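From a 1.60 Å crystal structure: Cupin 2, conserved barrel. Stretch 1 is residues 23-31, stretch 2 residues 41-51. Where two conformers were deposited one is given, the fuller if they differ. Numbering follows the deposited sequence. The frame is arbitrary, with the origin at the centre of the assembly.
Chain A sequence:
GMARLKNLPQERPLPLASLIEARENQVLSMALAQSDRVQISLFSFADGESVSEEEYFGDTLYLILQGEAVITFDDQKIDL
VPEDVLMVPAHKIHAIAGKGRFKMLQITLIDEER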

# COMPACT_ATOMS: atom_id res chain seq x y z
N ARG A 23 10.17 -15.38 -8.90
CA ARG A 23 11.03 -16.47 -9.31
C ARG A 23 10.56 -17.70 -8.56
O ARG A 23 10.03 -17.62 -7.45
CB ARG A 23 12.49 -16.17 -8.98
CG ARG A 23 13.13 -15.02 -9.78
CD ARG A 23 13.81 -15.55 -11.04
NE ARG A 23 14.51 -14.51 -11.79
CZ ARG A 23 13.92 -13.63 -12.60
NH1 ARG A 23 12.60 -13.62 -12.80
NH2 ARG A 23 14.67 -12.73 -13.22
N GLU A 24 10.76 -18.87 -9.16
CA GLU A 24 10.37 -20.13 -8.54
C GLU A 24 11.25 -20.46 -7.33
O GLU A 24 10.78 -20.95 -6.31
CB GLU A 24 10.54 -21.26 -9.58
CG GLU A 24 9.85 -22.54 -9.21
CD GLU A 24 8.33 -22.41 -9.10
OE1 GLU A 24 7.73 -21.48 -9.68
OE2 GLU A 24 7.74 -23.25 -8.40
N ASN A 25 12.54 -20.20 -7.48
CA ASN A 25 13.50 -20.75 -6.52
C ASN A 25 14.30 -19.70 -5.78
O ASN A 25 15.21 -20.05 -5.04
CB ASN A 25 14.46 -21.70 -7.27
CG ASN A 25 13.73 -22.93 -7.81
OD1 ASN A 25 12.85 -23.45 -7.15
ND2 ASN A 25 14.09 -23.37 -8.97
N GLN A 26 13.99 -18.44 -6.02
CA GLN A 26 14.66 -17.30 -5.38
C GLN A 26 13.65 -16.43 -4.68
O GLN A 26 12.48 -16.36 -5.07
CB GLN A 26 15.47 -16.51 -6.40
CG GLN A 26 16.48 -17.44 -7.02
CD GLN A 26 17.44 -16.89 -8.10
OE1 GLN A 26 18.54 -17.44 -8.27
NE2 GLN A 26 17.00 -15.92 -8.84
N VAL A 27 14.12 -15.76 -3.64
CA VAL A 27 13.34 -14.80 -2.89
C VAL A 27 13.90 -13.42 -3.26
O VAL A 27 15.11 -13.21 -3.20
CB VAL A 27 13.47 -15.03 -1.39
CG1 VAL A 27 12.71 -13.96 -0.64
CG2 VAL A 27 13.05 -16.52 -1.01
N LEU A 28 13.03 -12.51 -3.66
CA LEU A 28 13.44 -11.14 -4.00
C LEU A 28 12.79 -10.14 -3.03
O LEU A 28 11.69 -10.36 -2.55
CB LEU A 28 13.07 -10.74 -5.43
CG LEU A 28 13.84 -11.28 -6.62
CD1 LEU A 28 13.73 -12.78 -6.70
CD2 LEU A 28 13.37 -10.64 -7.90
N SER A 29 13.50 -9.08 -2.69
CA SER A 29 12.96 -8.03 -1.82
C SER A 29 13.46 -6.66 -2.27
O SER A 29 14.57 -6.52 -2.80
CB SER A 29 13.32 -8.27 -0.35
OG SER A 29 14.70 -8.16 -0.13
N MSE A 30 12.62 -5.65 -2.00
CA MSE A 30 13.00 -4.27 -2.27
C MSE A 30 12.40 -3.37 -1.20
O MSE A 30 11.18 -3.47 -0.96
CB MSE A 30 12.52 -3.86 -3.66
CG MSE A 30 13.01 -2.46 -4.02
SE MSE A 30 13.03 -1.99 -5.88
CE MSE A 30 11.10 -1.82 -6.09
N ALA A 31 13.24 -2.57 -0.54
CA ALA A 31 12.74 -1.60 0.42
C ALA A 31 12.16 -0.39 -0.33
O ALA A 31 12.78 0.11 -1.30
CB ALA A 31 13.81 -1.15 1.34
N SER A 41 8.04 -2.69 2.24
CA SER A 41 8.84 -3.56 1.40
C SER A 41 7.98 -4.28 0.37
O SER A 41 6.83 -4.65 0.64
CB SER A 41 9.48 -4.68 2.22
OG SER A 41 10.05 -4.20 3.44
N LEU A 42 8.60 -4.58 -0.76
CA LEU A 42 8.04 -5.51 -1.75
C LEU A 42 8.80 -6.84 -1.63
O LEU A 42 10.02 -6.84 -1.50
CB LEU A 42 8.20 -5.00 -3.19
CG LEU A 42 7.39 -3.82 -3.66
CD1 LEU A 42 7.63 -3.61 -5.17
CD2 LEU A 42 5.88 -4.01 -3.26
N PHE A 43 8.08 -7.95 -1.70
CA PHE A 43 8.68 -9.26 -1.65
C PHE A 43 8.05 -10.13 -2.71
O PHE A 43 6.85 -9.97 -3.03
CB PHE A 43 8.43 -10.00 -0.35
CG PHE A 43 9.02 -9.39 0.83
CD1 PHE A 43 10.39 -9.56 1.12
CD2 PHE A 43 8.26 -8.67 1.72
CE1 PHE A 43 10.98 -8.98 2.27
CE2 PHE A 43 8.87 -8.06 2.85
CZ PHE A 43 10.21 -8.22 3.12
N SER A 44 8.84 -11.08 -3.20
CA SER A 44 8.29 -12.17 -3.99
C SER A 44 9.01 -13.46 -3.69
O SER A 44 10.24 -13.45 -3.47
CB SER A 44 8.42 -11.84 -5.44
OG SER A 44 9.76 -11.84 -5.84
N PHE A 45 8.26 -14.56 -3.64
CA PHE A 45 8.81 -15.89 -3.60
C PHE A 45 7.74 -16.89 -3.97
O PHE A 45 6.59 -16.51 -4.22
CB PHE A 45 9.49 -16.21 -2.26
CG PHE A 45 8.60 -16.12 -1.06
CD1 PHE A 45 8.37 -14.91 -0.45
CD2 PHE A 45 8.05 -17.29 -0.50
CE1 PHE A 45 7.57 -14.83 0.68
CE2 PHE A 45 7.26 -17.23 0.64
CZ PHE A 45 7.01 -15.99 1.22
N ALA A 46 8.11 -18.16 -3.97
CA ALA A 46 7.19 -19.22 -4.36
C ALA A 46 7.14 -20.22 -3.23
O ALA A 46 8.16 -20.49 -2.58
CB ALA A 46 7.67 -19.90 -5.64
N ASP A 47 5.95 -20.76 -2.99
CA ASP A 47 5.78 -21.86 -2.04
C ASP A 47 6.39 -21.54 -0.64
O ASP A 47 6.20 -20.42 -0.12
CB ASP A 47 6.27 -23.15 -2.72
CG ASP A 47 5.45 -23.47 -4.00
OD1 ASP A 47 4.22 -23.22 -4.03
OD2 ASP A 47 6.01 -23.97 -4.99
N GLY A 48 7.11 -22.48 -0.03
CA GLY A 48 7.76 -22.23 1.26
C GLY A 48 9.24 -21.85 1.16
O GLY A 48 10.02 -22.10 2.10
N GLU A 49 9.62 -21.25 0.02
CA GLU A 49 11.03 -20.89 -0.23
C GLU A 49 11.56 -19.96 0.86
O GLU A 49 12.75 -20.01 1.19
CB GLU A 49 11.25 -20.27 -1.62
CG GLU A 49 11.78 -21.24 -2.67
N SER A 50 10.69 -19.11 1.42
CA SER A 50 11.01 -18.32 2.61
C SER A 50 10.38 -18.97 3.87
O SER A 50 11.08 -19.66 4.63
CB SER A 50 10.53 -16.87 2.43
OG SER A 50 11.32 -15.97 3.18
N VAL A 51 9.07 -18.78 4.04
CA VAL A 51 8.27 -19.36 5.15
C VAL A 51 8.98 -19.58 6.52
O VAL A 51 9.12 -20.70 7.01
CB VAL A 51 7.54 -20.63 4.67
CG1 VAL A 51 6.61 -21.19 5.76
CG2 VAL A 51 6.75 -20.28 3.44
O HOH W 1 10.68 -14.50 -6.33
O HOH W 2 10.87 -18.68 -4.37

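How do the backbones meet? Strand 28-31 runs antiparallel to strand 41-46, and two hydrogen-bonded pairs join them. Leu-28 N donates to Ser-44 O and Ser-44 N to Leu-28 O, each at 3.0 Å; Met-30 N reaches Leu-42 O at 2.9 Å, and Leu-42 N reaches Met-30 O at 2.8 Å.

What does Met-30, a selenomethionine here, add beyond its backbone? Its side chain lies on the same sheet face as that of Leu-42, so the two apolar groups pack together, CE of Met-30 standing 4.0 Å from CD1 of Leu-42. On the other face, CB of Ser-29 sits 3.5 Å from CD1 of Phe-43.

Why does Val-27, just before the strand, have the most surface covered? Its CG2 lies 3.8 Å from CB of Phe-45 and 4.2 Å from CB of Glu-49, which the type II' turn from Ala-46 to Glu-49 brings within reach. Its CA also makes a CA-H...O contact with Ser-44 O, at 3.4 Å.

What joins the stretches where direct backbone pairing stops? Water does. Water 1 accepts from Arg-23 N (2.8 Å) and donates to Gln-26 O and Ser-44 OG (both 2.9 Å), while water 2 accepts from Ala-46 N at 2.8 Å and lies 2.9 Å from Gln-26 O.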